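Local coordinates for putative GH105 family protein (Salmonella enterica subsp. enterica serovar Paratyphi A, PDB 3QWT), which is of unproven function but, as a likely glycoside hydrolase family 105 member, probably hydrolyses unsaturated uronyl saccharides, at residues T105-T111 against H155-A159. Numbering follows the deposited sequence.
Sequences TTKNVNT and HITLA. With GOL (glycerol), chain F.
Two loops of the alpha/alpha toroid meet here, running in opposite directions, with Asn-108 CA 5.3 Å from Thr-157 CA and Val-109 CA 5.6 Å from Ile-156 CA. Residues 105-108 are extended; 109-111 turn into helical phi/psi. Segment 155-159 has no regular structure: extended at Ile-156 and Thr-157, helical phi/psi at Leu-158. One direct hydrogen bond joins the loops, Val-109 N to Ile-156 O at 2.9 Å.

The turn is held from within. Asn-108, chi1 p, accepts Thr-111 N at OD1 (2.9 Å), an Asx motif, while Thr-111 OG1 donates to Thr-106 O at 2.8 Å.

Van der Waals contacts flank the bond. His-155 (chi1 t) turns its imidazole under Val-109 CG1, a CH-pi contact 3.5 Å from the ring centroid. Leu-158 (chi1 m, chi2 t) packs its CG 3.4 Å from Asn-108 ND2 and 4.0 Å from Thr-111 CG2, and its CD2 3.6 Å from Thr-106 OG1, a hydroxyl bonded to Arg-55.

A water bridges Asn-110 ND2 (3.3 Å) and Leu-158 N (2.7 Å). Asn-110 ND2 (2.9 Å) and His-155 NE2 (2.6 Å) together hydrogen-bond O2 of a glycerol, probably from the crystallisation liquor.

The contact ties loop 103-113 to the one between helix 131-143 and strand 165-167, whose Trp-167 stacks on His-155. On helix 170-184, Thr-174 OG1 is hydrogen-bonded to Val-109 O and Thr-170 OG1 to His-155 ND1.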
loop_
_atom_site.group_PDB
_atom_site.type_symbol
_atom_site.label_atom_id
_atom_site.label_comp_id
_atom_site.label_asym_id
_atom_site.label_seq_id
_atom_site.Cartn_x
_atom_site.Cartn_y
_atom_site.Cartn_z
ATOM N N THR A 105 -36.153 -23.338 -10.293
ATOM C CA THR A 105 -35.932 -24.532 -11.093
ATOM C C THR A 105 -34.643 -25.227 -10.658
ATOM O O THR A 105 -33.909 -24.714 -9.807
ATOM C CB THR A 105 -35.799 -24.206 -12.586
ATOM O OG1 THR A 105 -35.734 -25.431 -13.323
ATOM C CG2 THR A 105 -34.523 -23.414 -12.838
ATOM N N THR A 106 -34.356 -26.381 -11.260
ATOM C CA THR A 106 -33.151 -27.132 -10.930
ATOM C C THR A 106 -31.907 -26.509 -11.569
ATOM O O THR A 106 -32.011 -25.817 -12.569
ATOM C CB THR A 106 -33.267 -28.625 -11.334
ATOM O OG1 THR A 106 -33.688 -28.713 -12.693
ATOM C CG2 THR A 106 -34.295 -29.349 -10.440
ATOM N N LYS A 107 -30.742 -26.765 -10.975
ATOM C CA LYS A 107 -29.498 -26.120 -11.382
ATOM C C LYS A 107 -28.723 -26.895 -12.446
ATOM O O LYS A 107 -28.520 -28.101 -12.332
ATOM C CB LYS A 107 -28.596 -25.879 -10.167
ATOM C CG LYS A 107 -29.197 -24.942 -9.108
ATOM C CD LYS A 107 -28.141 -24.540 -8.066
ATOM C CE LYS A 107 -28.752 -23.723 -6.930
ATOM N NZ LYS A 107 -29.628 -24.574 -6.057
ATOM N N ASN A 108 -28.282 -26.175 -13.469
ATOM C CA ASN A 108 -27.458 -26.740 -14.530
ATOM C C ASN A 108 -26.833 -25.626 -15.364
ATOM O O ASN A 108 -27.110 -24.445 -15.135
ATOM C CB ASN A 108 -28.280 -27.677 -15.418
ATOM C CG ASN A 108 -29.472 -26.985 -16.047
ATOM O OD1 ASN A 108 -29.321 -26.037 -16.828
ATOM N ND2 ASN A 108 -30.675 -27.460 -15.714
ATOM N N VAL A 109 -26.015 -26.000 -16.347
ATOM C CA VAL A 109 -25.262 -25.017 -17.124
ATOM C C VAL A 109 -26.189 -23.955 -17.705
ATOM O O VAL A 109 -25.832 -22.783 -17.762
ATOM C CB VAL A 109 -24.401 -25.678 -18.230
ATOM C CG1 VAL A 109 -25.272 -26.269 -19.348
ATOM C CG2 VAL A 109 -23.418 -24.675 -18.811
ATOM N N ASN A 110 -27.392 -24.370 -18.104
ATOM C CA ASN A 110 -28.348 -23.475 -18.782
ATOM C C ASN A 110 -29.250 -22.625 -17.893
ATOM O O ASN A 110 -29.439 -21.431 -18.143
ATOM C CB ASN A 110 -29.202 -24.252 -19.774
ATOM C CG ASN A 110 -28.384 -24.763 -20.961
ATOM O OD1 ASN A 110 -27.419 -24.125 -21.371
ATOM N ND2 ASN A 110 -28.769 -25.918 -21.505
ATOM N N THR A 111 -29.814 -23.227 -16.860
ATOM C CA THR A 111 -30.676 -22.459 -15.963
ATOM C C THR A 111 -29.884 -21.379 -15.179
ATOM O O THR A 111 -30.466 -20.517 -14.513
ATOM C CB THR A 111 -31.435 -23.391 -15.013
ATOM O OG1 THR A 111 -30.498 -24.165 -14.251
ATOM C CG2 THR A 111 -32.372 -24.336 -15.810
ATOM N N HIS A 155 -20.894 -29.675 -19.480
ATOM C CA HIS A 155 -22.109 -29.056 -19.995
ATOM C C HIS A 155 -23.348 -29.861 -19.603
ATOM O O HIS A 155 -24.008 -30.451 -20.464
ATOM C CB HIS A 155 -22.048 -28.859 -21.515
ATOM C CG HIS A 155 -23.135 -27.977 -22.048
ATOM N ND1 HIS A 155 -23.043 -26.599 -22.043
ATOM C CD2 HIS A 155 -24.345 -28.269 -22.578
ATOM C CE1 HIS A 155 -24.143 -26.085 -22.566
ATOM N NE2 HIS A 155 -24.949 -27.077 -22.897
ATOM N N ILE A 156 -23.660 -29.884 -18.303
ATOM C CA ILE A 156 -24.841 -30.580 -17.822
ATOM C C ILE A 156 -26.102 -29.728 -17.955
ATOM O O ILE A 156 -26.130 -28.547 -17.623
ATOM C CB ILE A 156 -24.695 -31.095 -16.375
ATOM C CG1 ILE A 156 -25.923 -31.927 -15.986
ATOM C CG2 ILE A 156 -24.547 -29.946 -15.412
ATOM C CD1 ILE A 156 -25.842 -32.502 -14.588
ATOM N N THR A 157 -27.160 -30.374 -18.411
ATOM C CA THR A 157 -28.346 -29.698 -18.894
ATOM C C THR A 157 -29.603 -30.109 -18.108
ATOM O O THR A 157 -29.532 -30.980 -17.241
ATOM C CB THR A 157 -28.442 -30.015 -20.393
ATOM O OG1 THR A 157 -27.689 -29.031 -21.112
ATOM C CG2 THR A 157 -29.856 -30.098 -20.900
ATOM N N LEU A 158 -30.740 -29.466 -18.371
ATOM C CA LEU A 158 -32.000 -29.896 -17.765
ATOM C C LEU A 158 -32.265 -31.351 -18.131
ATOM O O LEU A 158 -32.797 -32.123 -17.323
ATOM C CB LEU A 158 -33.172 -29.039 -18.256
ATOM C CG LEU A 158 -33.501 -27.725 -17.542
ATOM C CD1 LEU A 158 -34.393 -26.858 -18.411
ATOM C CD2 LEU A 158 -34.178 -27.984 -16.194
ATOM N N ALA A 159 -31.869 -31.710 -19.354
ATOM C CA ALA A 159 -32.272 -32.967 -19.985
ATOM C C ALA A 159 -31.232 -34.097 -20.014
ATOM O O ALA A 159 -31.594 -35.272 -20.065
ATOM C CB ALA A 159 -32.763 -32.697 -21.396
HETATM C C1 GOL F . -28.371 -25.530 -25.757
HETATM O O1 GOL F . -28.522 -26.638 -26.638
HETATM C C2 GOL F . -27.109 -25.714 -24.909
HETATM O O2 GOL F . -27.350 -26.731 -23.956
HETATM C C3 GOL F . -26.779 -24.424 -24.158
HETATM O O3 GOL F . -27.529 -23.345 -24.691
HETATM O O HOH W 1 -31.249 -27.536 -20.152
#